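Rho GTPase-activating protein 15 (Homo sapiens, PDB 3BYI) stimulates GTP hydrolysis by Rho-type GTPases, RAC1 among them, through its RhoGAP domain and so returns them to the inactive GDP-bound state. Local coordinates at residues I15-F20 with K68-V73; S22-V27 with P141-T146; A95-F100 with I173-T178. All coordinates share one frame; numbering follows the deposited sequence.

How the interactions relate
The three contacts show how an all-helical RhoGAP domain is tied together at different depths. Interaction 3 joins helices 89-102 and 168-180, its centre about 5 Å from the centre of the chain, close to the predicted arginine finger. Interaction 1, centred about 17 Å from interaction 3, lays the loop before helix 24-31 on helix 63-74, and it closes along the chain before interaction 3 opens. Interaction 2 joins helix 24-31 to the start of helix 141-159; its centre lies about 18 Å from that of interaction 1 and about 15 Å from that of interaction 3, and its segments alternate in sequence with those of both. Ile19 and Phe20 pack on Phe99, and Thr146 on Phe100, which makes helix 89-102 the element common to all three neighbourhoods.

Interaction 1 (I15-F20 with K68-V73); sequences IKDQIF and KLRFIV
Phe20 lies with one face of its ring against the aliphatic part of Arg70, and this pairing organises the way the loop 15-20 rests on helix 63-74. Arg70 CG stands 3.6 Å from the ring centroid, only 11° off the normal, a CH-pi contact over the middle of the ring. The arginine starts with CG anti to its backbone N (chi1 172°) and runs extended from CG to NE, which carries CD and NE on past Phe20 CD2 and CB. Its guanidinium plane is turned 62° from the ring, so the charged end does not stack on the phenylalanine.

That end lies near Asp17, but OD1 is 4.2 Å from Arg70 NH2 and well out of the guanidinium plane. The attraction is therefore one of charge alone, and the salt bridge of NH2 is made instead with Glu102 of helix 89-102.

Val73, one turn further along the helix, meets the same ring differently. Its CG1 sits at the edge in the ring plane, 3.8 Å from Phe20 CE1, and the two side chains are roughly perpendicular. The same methyl also receives Ile19, whose CG1 comes within 3.9 Å of Val73 CG1 and 3.6 Å of Val73 O. Towards the outer end of the contact, Ile15 CG1 approaches the edge of the Phe71 ring at CE1, a looser apolar touch at 4.4 Å.

No hydrogen bond links the two segments, although Asn74 OD1, just beyond the helical segment, accepts from the backbone N of Ile19 and of Phe20. The arrangement is that of a loop packed across one side of a helix: an aromatic ring covered by an arginine stem and edged by a valine, here on the periphery of the helical RhoGAP fold.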
loop_
_atom_site.group_PDB
_atom_site.type_symbol
_atom_site.label_atom_id
_atom_site.label_comp_id
_atom_site.label_asym_id
_atom_site.label_seq_id
_atom_site.Cartn_x
_atom_site.Cartn_y
_atom_site.Cartn_z
ATOM N N ILE A 15 -1.280 -12.169 22.513
ATOM C CA ILE A 15 -1.570 -11.536 21.216
ATOM C C ILE A 15 -0.927 -10.158 21.186
ATOM O O ILE A 15 -1.383 -9.241 21.853
ATOM C CB ILE A 15 -3.077 -11.364 20.966
ATOM C CG1 ILE A 15 -3.762 -12.717 20.820
ATOM C CG2 ILE A 15 -3.336 -10.584 19.688
ATOM C CD1 ILE A 15 -5.247 -12.595 20.493
ATOM N N LYS A 16 0.130 -10.030 20.397
ATOM C CA LYS A 16 0.913 -8.806 20.320
ATOM C C LYS A 16 0.195 -7.651 19.631
ATOM O O LYS A 16 0.274 -6.531 20.117
ATOM C CB LYS A 16 2.246 -9.078 19.602
ATOM C CG LYS A 16 3.416 -9.473 20.502
ATOM C CD LYS A 16 4.717 -9.607 19.688
ATOM C CE LYS A 16 5.927 -9.193 20.492
ATOM N NZ LYS A 16 7.114 -10.026 20.161
ATOM N N ASP A 17 -0.473 -7.920 18.501
ATOM C CA ASP A 17 -1.050 -6.860 17.619
ATOM C C ASP A 17 -0.030 -5.780 17.261
ATOM O O ASP A 17 -0.343 -4.582 17.203
ATOM C CB ASP A 17 -2.269 -6.192 18.243
ATOM C CG ASP A 17 -3.576 -6.750 17.745
ATOM O OD1 ASP A 17 -3.648 -7.174 16.590
ATOM O OD2 ASP A 17 -4.554 -6.711 18.518
ATOM N N GLN A 18 1.187 -6.230 16.998
ATOM C CA GLN A 18 2.341 -5.362 16.941
ATOM C C GLN A 18 2.394 -4.469 15.685
ATOM O O GLN A 18 2.733 -3.304 15.806
ATOM C CB GLN A 18 3.605 -6.218 17.052
ATOM C CG GLN A 18 4.842 -5.421 17.410
ATOM C CD GLN A 18 4.713 -4.713 18.744
ATOM O OE1 GLN A 18 4.476 -5.347 19.763
ATOM N NE2 GLN A 18 4.862 -3.392 18.739
ATOM N N ILE A 19 2.053 -5.009 14.506
ATOM C CA ILE A 19 2.362 -4.352 13.215
ATOM C C ILE A 19 1.145 -3.712 12.568
ATOM O O ILE A 19 1.163 -2.536 12.188
ATOM C CB ILE A 19 2.996 -5.339 12.190
ATOM C CG1 ILE A 19 4.222 -6.066 12.773
ATOM C CG2 ILE A 19 3.402 -4.607 10.916
ATOM C CD1 ILE A 19 5.353 -5.165 13.161
ATOM N N PHE A 20 0.101 -4.508 12.384
ATOM C CA PHE A 20 -1.074 -4.040 11.661
ATOM C C PHE A 20 -1.813 -3.092 12.602
ATOM O O PHE A 20 -1.944 -3.393 13.792
ATOM C CB PHE A 20 -1.968 -5.192 11.235
ATOM C CG PHE A 20 -1.495 -5.924 10.000
ATOM C CD1 PHE A 20 -0.294 -6.627 9.995
ATOM C CD2 PHE A 20 -2.274 -5.951 8.852
ATOM C CE1 PHE A 20 0.134 -7.325 8.831
ATOM C CE2 PHE A 20 -1.843 -6.676 7.705
ATOM C CZ PHE A 20 -0.646 -7.346 7.719
ATOM N N LYS A 68 -4.776 -15.115 8.769
ATOM C CA LYS A 68 -3.706 -15.895 9.425
ATOM C C LYS A 68 -2.324 -15.349 9.128
ATOM O O LYS A 68 -1.432 -15.423 9.969
ATOM C CB LYS A 68 -3.662 -17.339 8.937
ATOM C CG LYS A 68 -4.823 -18.187 9.300
ATOM C CD LYS A 68 -4.742 -19.533 8.637
ATOM C CE LYS A 68 -5.780 -20.478 9.219
ATOM N NZ LYS A 68 -5.925 -21.662 8.332
ATOM N N LEU A 69 -2.128 -14.866 7.902
ATOM C CA LEU A 69 -0.873 -14.197 7.521
ATOM C C LEU A 69 -0.645 -12.970 8.414
ATOM O O LEU A 69 0.430 -12.795 9.005
ATOM C CB LEU A 69 -0.912 -13.752 6.053
ATOM C CG LEU A 69 0.427 -13.645 5.294
ATOM C CD1 LEU A 69 0.227 -13.124 3.832
ATOM C CD2 LEU A 69 1.474 -12.830 6.017
ATOM N N ARG A 70 -1.663 -12.128 8.508
ATOM C CA ARG A 70 -1.652 -10.949 9.391
ATOM C C ARG A 70 -1.334 -11.314 10.838
ATOM O O ARG A 70 -0.543 -10.643 11.506
ATOM C CB ARG A 70 -3.007 -10.278 9.335
ATOM C CG ARG A 70 -3.230 -9.160 10.310
ATOM C CD ARG A 70 -4.599 -8.649 10.089
ATOM N NE ARG A 70 -4.968 -7.568 10.959
ATOM C CZ ARG A 70 -5.289 -7.725 12.242
ATOM N NH1 ARG A 70 -5.283 -8.918 12.794
ATOM N NH2 ARG A 70 -5.635 -6.683 12.972
ATOM N N PHE A 71 -1.942 -12.392 11.315
ATOM C CA PHE A 71 -1.737 -12.808 12.698
ATOM C C PHE A 71 -0.288 -13.199 12.970
ATOM O O PHE A 71 0.322 -12.800 13.966
ATOM C CB PHE A 71 -2.599 -14.011 13.042
ATOM C CG PHE A 71 -2.456 -14.449 14.476
ATOM C CD1 PHE A 71 -3.259 -13.882 15.467
ATOM C CD2 PHE A 71 -1.498 -15.387 14.846
ATOM C CE1 PHE A 71 -3.135 -14.253 16.796
ATOM C CE2 PHE A 71 -1.372 -15.790 16.190
ATOM C CZ PHE A 71 -2.192 -15.212 17.162
ATOM N N ILE A 72 0.243 -14.044 12.092
ATOM C CA ILE A 72 1.641 -14.469 12.180
ATOM C C ILE A 72 2.570 -13.242 12.199
ATOM O O ILE A 72 3.512 -13.158 12.981
ATOM C CB ILE A 72 2.020 -15.437 11.017
ATOM C CG1 ILE A 72 1.448 -16.847 11.284
ATOM C CG2 ILE A 72 3.502 -15.469 10.817
ATOM C CD1 ILE A 72 1.536 -17.807 10.042
ATOM N N VAL A 73 2.291 -12.272 11.343
ATOM C CA VAL A 73 3.111 -11.057 11.279
ATOM C C VAL A 73 2.980 -10.216 12.568
ATOM O O VAL A 73 3.977 -9.674 13.090
ATOM C CB VAL A 73 2.735 -10.179 10.048
ATOM C CG1 VAL A 73 3.414 -8.789 10.099
ATOM C CG2 VAL A 73 3.086 -10.894 8.738
#

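Interaction 2 (S22-V27 with P141-T146); sequences SHLHKV and PPNRDT
Two helix beginnings meet in this contact, the first turn of helix 24-31 and the start of helix 141-159, joined by a side-chain hydrogen bond beside a small apolar patch. His25 NE2 donates to Asn143 OD1 over 2.6 Å, with an N-H...O angle of 162°. The oxygen lies close to the imidazole plane, and the donor approaches on a lone pair of the amide carbonyl. Ring and amide planes are nevertheless 79° apart.

The histidine is also held from its own helix end. His23, the N-cap residue, accepts the backbone N of His25 at ND1 (3.0 Å), while its CE1 lies over the centre of the His25 ring, 3.3 Å above the plane. His23 NE2 in turn bonds Glu105.

Asn143 uses both ends of its amide, since ND2 donates to the carbonyl of Leu107. A leucine here would probably leave His25 NE2 without its acceptor and the Leu107 carbonyl without this donor, loosening the join between the two helix starts.

Leu24 fills the apolar part. Its CG stands anti to the backbone N (chi1 -178°), toward the other helix; from there CD2 lies 3.9 Å from Pro142 CB and 3.5 Å from Pro142 O, while CD1 comes within 4.1 Å of Thr146 OG1. Pro142 CB also lies 4.1 Å from His25 CD2, continuing the patch to the histidine.

Together these features make a histidine N-cap on one helix and a proline-led first turn on the other, packed against each other within the RhoGAP domain.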
loop_
_atom_site.group_PDB
_atom_site.type_symbol
_atom_site.label_atom_id
_atom_site.label_comp_id
_atom_site.label_asym_id
_atom_site.label_seq_id
_atom_site.Cartn_x
_atom_site.Cartn_y
_atom_site.Cartn_z
ATOM N N SER A 22 -0.769 -0.060 13.424
ATOM C CA SER A 22 0.166 0.925 13.976
ATOM C C SER A 22 0.507 1.917 12.875
ATOM O O SER A 22 0.565 1.549 11.697
ATOM C CB SER A 22 1.460 0.264 14.496
ATOM O OG SER A 22 1.216 -0.665 15.539
ATOM N N HIS A 23 0.775 3.164 13.269
ATOM C CA HIS A 23 1.226 4.193 12.339
ATOM C C HIS A 23 2.447 3.706 11.590
ATOM O O HIS A 23 3.313 3.055 12.175
ATOM C CB HIS A 23 1.594 5.513 13.068
ATOM C CG HIS A 23 1.492 6.728 12.181
ATOM N ND1 HIS A 23 2.528 7.166 11.378
ATOM C CD2 HIS A 23 0.451 7.555 11.929
ATOM C CE1 HIS A 23 2.138 8.232 10.705
ATOM N NE2 HIS A 23 0.882 8.489 11.022
ATOM N N LEU A 24 2.526 4.048 10.309
ATOM C CA LEU A 24 3.710 3.778 9.483
ATOM C C LEU A 24 4.988 4.205 10.229
ATOM O O LEU A 24 5.981 3.511 10.221
ATOM C CB LEU A 24 3.586 4.518 8.128
ATOM C CG LEU A 24 4.733 4.309 7.113
ATOM C CD1 LEU A 24 4.823 2.844 6.661
ATOM C CD2 LEU A 24 4.599 5.260 5.960
ATOM N N HIS A 25 4.916 5.336 10.922
ATOM C CA HIS A 25 6.068 5.928 11.605
ATOM C C HIS A 25 6.532 5.140 12.804
ATOM O O HIS A 25 7.729 5.072 13.064
ATOM C CB HIS A 25 5.764 7.360 12.003
ATOM C CG HIS A 25 5.516 8.247 10.820
ATOM N ND1 HIS A 25 5.522 9.620 10.898
ATOM C CD2 HIS A 25 5.289 7.949 9.520
ATOM C CE1 HIS A 25 5.284 10.133 9.708
ATOM N NE2 HIS A 25 5.132 9.137 8.853
ATOM N N LYS A 26 5.588 4.505 13.487
ATOM C CA LYS A 26 5.909 3.617 14.592
ATOM C C LYS A 26 6.436 2.282 14.099
ATOM O O LYS A 26 7.347 1.727 14.700
ATOM C CB LYS A 26 4.689 3.401 15.500
ATOM C CG LYS A 26 4.270 4.654 16.279
ATOM C CD LYS A 26 4.084 4.352 17.775
ATOM N N VAL A 27 5.859 1.747 13.013
ATOM C CA VAL A 27 6.362 0.465 12.470
ATOM C C VAL A 27 7.825 0.637 12.056
ATOM O O VAL A 27 8.686 -0.185 12.405
ATOM C CB VAL A 27 5.510 -0.062 11.305
ATOM C CG1 VAL A 27 6.223 -1.228 10.572
ATOM C CG2 VAL A 27 4.098 -0.450 11.830
ATOM N N PRO A 141 10.091 10.817 5.700
ATOM C CA PRO A 141 10.781 9.798 4.886
ATOM C C PRO A 141 10.107 8.409 4.806
ATOM O O PRO A 141 10.191 7.765 3.771
ATOM C CB PRO A 141 12.170 9.702 5.537
ATOM C CG PRO A 141 12.338 11.012 6.260
ATOM C CD PRO A 141 10.983 11.463 6.676
ATOM N N PRO A 142 9.482 7.931 5.899
ATOM C CA PRO A 142 8.777 6.664 5.718
ATOM C C PRO A 142 7.692 6.683 4.668
ATOM O O PRO A 142 7.494 5.681 3.998
ATOM C CB PRO A 142 8.195 6.376 7.117
ATOM C CG PRO A 142 9.034 7.178 8.049
ATOM C CD PRO A 142 9.413 8.401 7.294
ATOM N N ASN A 143 7.004 7.807 4.498
ATOM C CA ASN A 143 5.898 7.882 3.513
ATOM C C ASN A 143 6.450 7.982 2.094
ATOM O O ASN A 143 6.029 7.274 1.223
ATOM C CB ASN A 143 4.954 9.067 3.828
ATOM C CG ASN A 143 4.370 8.995 5.225
ATOM O OD1 ASN A 143 5.073 9.196 6.218
ATOM N ND2 ASN A 143 3.073 8.711 5.310
ATOM N N ARG A 144 7.414 8.869 1.896
ATOM C CA ARG A 144 8.118 8.983 0.630
ATOM C C ARG A 144 8.820 7.674 0.222
ATOM O O ARG A 144 8.704 7.246 -0.907
ATOM C CB ARG A 144 9.174 10.086 0.722
ATOM C CG ARG A 144 10.111 10.092 -0.503
ATOM C CD ARG A 144 10.988 11.317 -0.596
ATOM N NE ARG A 144 11.870 11.408 0.540
ATOM C CZ ARG A 144 11.680 12.190 1.599
ATOM N NH1 ARG A 144 10.626 12.997 1.715
ATOM N NH2 ARG A 144 12.570 12.158 2.558
ATOM N N ASP A 145 9.622 7.090 1.119
ATOM C CA ASP A 145 10.373 5.900 0.764
ATOM C C ASP A 145 9.489 4.680 0.512
ATOM O O ASP A 145 9.801 3.856 -0.349
ATOM C CB ASP A 145 11.404 5.547 1.831
ATOM C CG ASP A 145 12.512 6.551 1.929
ATOM O OD1 ASP A 145 12.595 7.486 1.091
ATOM O OD2 ASP A 145 13.301 6.406 2.877
ATOM N N THR A 146 8.418 4.552 1.284
ATOM C CA THR A 146 7.428 3.482 1.063
ATOM C C THR A 146 6.629 3.678 -0.275
ATOM O O THR A 146 6.358 2.715 -1.013
ATOM C CB THR A 146 6.526 3.372 2.302
ATOM O OG1 THR A 146 7.370 3.075 3.405
ATOM C CG2 THR A 146 5.431 2.263 2.206
#

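Interaction 3 (A95-F100 with I173-T178); sequences ALKMFF and IVFGPT
Apolar packing supplies the direct contact between helices 89-102 and 168-180, whose segments run in similar directions, 30° apart, with axes 10.3 Å from each other at closest approach. The aliphatic stem of Lys97 meets Val174 at about a right angle, CD lying 3.5 Å from Val174 CG1. A bend at chi3 (-65°) sets the direction of CE after that touch. Lys97 CG also approaches Phe175 CE2 at 4.2 Å, and Val174 CG1 covers one face of the Phe175 ring, off towards its rim. Further along, Thr178 CG2, anti to its backbone N, packs 3.7 Å from Phe100 CB.

Polar links are of two sorts. One water donates to both Phe100 O and Thr178 O, each at 2.6 Å, and so bridges the two backbones. Within helix 168-180, Thr178 OG1 donates to Val174 O over 3.0 Å, spanning the kink at Pro177, whose N has no bond to the preceding turn.

The amine of Lys97 finds its hydrogen-bond partner outside both helices: NZ donates to the carbonyl of Tyr57, whose ring meets Phe175 edge to face. Tyr57 directly precedes the predicted arginine finger, Arg58, and the Val174 side chain is about 4 Å from that of Arg58. The buried lysine thus combines an apolar stem with a satisfied amine, and the geometry is consistent with its helping to position the finger loop.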
loop_
_atom_site.group_PDB
_atom_site.type_symbol
_atom_site.label_atom_id
_atom_site.label_comp_id
_atom_site.label_asym_id
_atom_site.label_seq_id
_atom_site.Cartn_x
_atom_site.Cartn_y
_atom_site.Cartn_z
ATOM N N ALA A 95 -2.858 -9.221 1.679
ATOM C CA ALA A 95 -2.276 -8.891 2.970
ATOM C C ALA A 95 -1.513 -7.580 2.883
ATOM O O ALA A 95 -1.581 -6.757 3.796
ATOM C CB ALA A 95 -1.363 -10.079 3.480
ATOM N N LEU A 96 -0.820 -7.346 1.774
ATOM C CA LEU A 96 -0.157 -6.054 1.548
ATOM C C LEU A 96 -1.181 -4.926 1.566
ATOM O O LEU A 96 -1.016 -3.958 2.295
ATOM C CB LEU A 96 0.586 -6.019 0.212
ATOM C CG LEU A 96 1.542 -4.832 0.034
ATOM C CD1 LEU A 96 2.472 -4.772 1.253
ATOM C CD2 LEU A 96 2.376 -4.931 -1.324
ATOM N N LYS A 97 -2.265 -5.080 0.811
ATOM C CA LYS A 97 -3.287 -4.049 0.753
ATOM C C LYS A 97 -3.951 -3.821 2.096
ATOM O O LYS A 97 -4.246 -2.687 2.458
ATOM C CB LYS A 97 -4.348 -4.393 -0.298
ATOM C CG LYS A 97 -3.869 -4.262 -1.759
ATOM C CD LYS A 97 -5.019 -4.508 -2.727
ATOM C CE LYS A 97 -5.559 -5.941 -2.679
ATOM N NZ LYS A 97 -6.625 -6.112 -3.676
ATOM N N MET A 98 -4.206 -4.913 2.810
ATOM C CA MET A 98 -4.777 -4.856 4.163
ATOM C C MET A 98 -3.877 -4.076 5.126
ATOM O O MET A 98 -4.381 -3.366 5.995
ATOM C CB MET A 98 -5.013 -6.278 4.726
ATOM C CG MET A 98 -5.612 -6.284 6.105
ATOM S SD MET A 98 -6.047 -7.898 6.776
ATOM C CE MET A 98 -7.574 -8.172 5.846
ATOM N N PHE A 99 -2.564 -4.233 4.979
ATOM C CA PHE A 99 -1.591 -3.478 5.765
ATOM C C PHE A 99 -1.796 -1.997 5.531
ATOM O O PHE A 99 -1.957 -1.231 6.476
ATOM C CB PHE A 99 -0.148 -3.907 5.434
ATOM C CG PHE A 99 0.910 -3.051 6.097
ATOM C CD1 PHE A 99 1.269 -3.277 7.430
ATOM C CD2 PHE A 99 1.527 -2.016 5.397
ATOM C CE1 PHE A 99 2.204 -2.507 8.025
ATOM C CE2 PHE A 99 2.476 -1.196 6.010
ATOM C CZ PHE A 99 2.839 -1.447 7.293
ATOM N N PHE A 100 -1.851 -1.589 4.268
ATOM C CA PHE A 100 -2.040 -0.177 3.962
ATOM C C PHE A 100 -3.410 0.364 4.398
ATOM O O PHE A 100 -3.526 1.510 4.865
ATOM C CB PHE A 100 -1.795 0.087 2.496
ATOM C CG PHE A 100 -0.340 0.056 2.130
ATOM C CD1 PHE A 100 0.185 -1.004 1.394
ATOM C CD2 PHE A 100 0.505 1.067 2.553
ATOM C CE1 PHE A 100 1.530 -1.039 1.084
ATOM C CE2 PHE A 100 1.837 1.061 2.221
ATOM C CZ PHE A 100 2.356 0.007 1.487
ATOM N N ILE A 173 -7.463 2.210 -9.543
ATOM C CA ILE A 173 -8.748 1.863 -8.918
ATOM C C ILE A 173 -8.539 1.111 -7.607
ATOM O O ILE A 173 -9.299 1.326 -6.648
ATOM C CB ILE A 173 -9.658 1.011 -9.892
ATOM C CG1 ILE A 173 -10.212 1.894 -11.028
ATOM C CG2 ILE A 173 -10.850 0.349 -9.126
ATOM C CD1 ILE A 173 -10.743 1.109 -12.249
ATOM N N VAL A 174 -7.539 0.227 -7.590
ATOM C CA VAL A 174 -7.179 -0.559 -6.412
ATOM C C VAL A 174 -6.476 0.312 -5.383
ATOM O O VAL A 174 -6.894 0.354 -4.234
ATOM C CB VAL A 174 -6.293 -1.784 -6.780
ATOM C CG1 VAL A 174 -5.805 -2.517 -5.527
ATOM C CG2 VAL A 174 -7.075 -2.750 -7.666
ATOM N N PHE A 175 -5.450 1.038 -5.814
ATOM C CA PHE A 175 -4.533 1.702 -4.877
ATOM C C PHE A 175 -4.933 3.108 -4.471
ATOM O O PHE A 175 -4.419 3.618 -3.486
ATOM C CB PHE A 175 -3.080 1.631 -5.395
ATOM C CG PHE A 175 -2.486 0.295 -5.220
ATOM C CD1 PHE A 175 -2.487 -0.627 -6.257
ATOM C CD2 PHE A 175 -2.031 -0.103 -3.973
ATOM C CE1 PHE A 175 -1.971 -1.883 -6.043
ATOM C CE2 PHE A 175 -1.550 -1.353 -3.755
ATOM C CZ PHE A 175 -1.500 -2.241 -4.795
ATOM N N GLY A 176 -5.842 3.714 -5.227
ATOM C CA GLY A 176 -6.358 5.024 -4.892
ATOM C C GLY A 176 -6.966 5.052 -3.515
ATOM O O GLY A 176 -6.502 5.768 -2.650
ATOM N N PRO A 177 -8.024 4.267 -3.318
ATOM C CA PRO A 177 -8.647 4.140 -2.010
ATOM C C PRO A 177 -7.718 3.551 -0.934
ATOM O O PRO A 177 -7.838 3.922 0.218
ATOM C CB PRO A 177 -9.828 3.191 -2.279
ATOM C CG PRO A 177 -10.038 3.213 -3.736
ATOM C CD PRO A 177 -8.726 3.493 -4.353
ATOM N N THR A 178 -6.841 2.624 -1.323
ATOM C CA THR A 178 -5.944 1.932 -0.398
ATOM C C THR A 178 -4.892 2.889 0.213
ATOM O O THR A 178 -4.570 2.776 1.380
ATOM C CB THR A 178 -5.282 0.699 -1.151
ATOM O OG1 THR A 178 -6.278 -0.306 -1.408
ATOM C CG2 THR A 178 -4.178 0.060 -0.388
HETATM O O HOH W 1 -2.839 3.425 3.185
#